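Side-chain contact in Avidin/streptavidin (Shewanella denitrificans, PDB 3SZH), which probably binds biotin with high affinity, as a dimeric relative of avidin and streptavidin built on an eight-stranded antiparallel barrel: residues B[38-41]-B[42-45]. Sequence-based numbering, arbitrary orientation.
Sequences NRAA and GFAC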
loop_
_atom_site.group_PDB
_atom_site.type_symbol
_atom_site.label_atom_id
_atom_site.label_comp_id
_atom_site.label_asym_id
_atom_site.label_seq_id
_atom_site.Cartn_x
_atom_site.Cartn_y
_atom_site.Cartn_z
ATOM N N ASN B 38 3.969 16.289 -0.029
ATOM C CA ASN B 38 4.289 16.372 1.397
ATOM C C ASN B 38 4.583 17.812 1.762
ATOM O O ASN B 38 5.334 18.518 1.085
ATOM C CB ASN B 38 5.528 15.492 1.632
ATOM C CG ASN B 38 6.117 15.627 3.024
ATOM O OD1 ASN B 38 5.397 15.752 4.012
ATOM N ND2 ASN B 38 7.425 15.563 3.107
ATOM N N ARG B 39 3.986 18.248 2.872
ATOM C CA ARG B 39 4.260 19.589 3.394
ATOM C C ARG B 39 4.537 19.567 4.900
ATOM O O ARG B 39 4.331 20.570 5.594
ATOM C CB ARG B 39 3.104 20.546 3.064
ATOM C CG ARG B 39 2.853 20.644 1.564
ATOM C CD ARG B 39 1.914 21.783 1.224
ATOM N NE ARG B 39 1.496 21.750 -0.179
ATOM C CZ ARG B 39 0.507 20.996 -0.650
ATOM N NH1 ARG B 39 -0.194 20.212 0.151
ATOM N NH2 ARG B 39 0.229 21.014 -1.941
ATOM N N ALA B 40 4.970 18.423 5.424
ATOM C CA ALA B 40 5.275 18.304 6.862
ATOM C C ALA B 40 6.515 19.117 7.229
ATOM O O ALA B 40 7.622 18.828 6.776
ATOM C CB ALA B 40 5.430 16.869 7.252
ATOM N N ALA B 41 6.314 20.148 8.054
ATOM C CA ALA B 41 7.390 21.085 8.404
ATOM C C ALA B 41 8.606 20.371 8.973
ATOM O O ALA B 41 8.472 19.508 9.844
ATOM C CB ALA B 41 6.879 22.142 9.377
ATOM N N GLY B 42 9.783 20.739 8.468
ATOM C CA GLY B 42 11.049 20.145 8.890
ATOM C C GLY B 42 11.491 18.919 8.114
ATOM O O GLY B 42 12.655 18.515 8.187
ATOM N N PHE B 43 10.572 18.317 7.371
ATOM C CA PHE B 43 10.868 17.094 6.647
ATOM C C PHE B 43 11.348 17.377 5.230
ATOM O O PHE B 43 11.138 18.466 4.684
ATOM C CB PHE B 43 9.654 16.153 6.658
ATOM C CG PHE B 43 9.398 15.541 7.999
ATOM C CD1 PHE B 43 8.671 16.229 8.961
ATOM C CD2 PHE B 43 9.919 14.296 8.321
ATOM C CE1 PHE B 43 8.450 15.680 10.223
ATOM C CE2 PHE B 43 9.697 13.736 9.582
ATOM C CZ PHE B 43 8.959 14.431 10.530
ATOM N N ALA B 44 12.040 16.399 4.665
ATOM C CA ALA B 44 12.491 16.481 3.291
ATOM C C ALA B 44 11.385 15.988 2.351
ATOM O O ALA B 44 10.267 15.663 2.783
ATOM C CB ALA B 44 13.795 15.698 3.105
ATOM N N CYS B 45 11.707 15.941 1.058
ATOM C CA CYS B 45 10.734 15.556 0.024
ATOM C C CYS B 45 9.421 16.350 0.138
ATOM O O CYS B 45 8.326 15.788 0.006
ATOM C CB CYS B 45 10.453 14.048 0.042
ATOM S SG CYS B 45 11.871 13.060 -0.439
HETATM O O HOH W 1 6.263 16.498 -1.677
#
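The carboxamide of Asn38 reaches across the mouth of a doubled-back loop to the carbonyl of Cys45, linking residues 38-41 to the returning backbone of 42-45. With CG anti to the backbone N (chi1 171°), the amide lies inside the loop and its two ends serve different limbs: OD1 its own, ND2 the returning one. ND2 gives a weak hydrogen bond to Cys45 O at 3.2 Å, and Ala44 O lies 2.9 Å from the same ND2. At the other end OD1 accepts from Ala40 N (3.1 Å), the donor sitting above the carbonyl plane rather than on a lone pair; this closes an Asx turn. A water joins Asn38 N to Cys45 O, each 2.8 Å from it, so the Cys45 carbonyl accepts two hydrogen bonds, one from the water and the weak one from the amide. At the far end, Ala40 to Phe43 form a type II beta turn, closed by Phe43 N to Ala40 O, with Gly42 at a positive phi. The Phe43 ring folds back beside the turn, its CD1 3.7 Å from Ala40 CB and Ala40 O at its edge. With Asn38 replaced by an alanine, Ala40 N would probably lose this acceptor and the side-chain link to Cys45 O would go. The loop connects strands 31-37 and 50-57 of the avidin-type barrel; the two-ended amide at its mouth, the backbone bond at its turn and the Cys45-Cys74 disulfide hold it, the apolar touch being secondary.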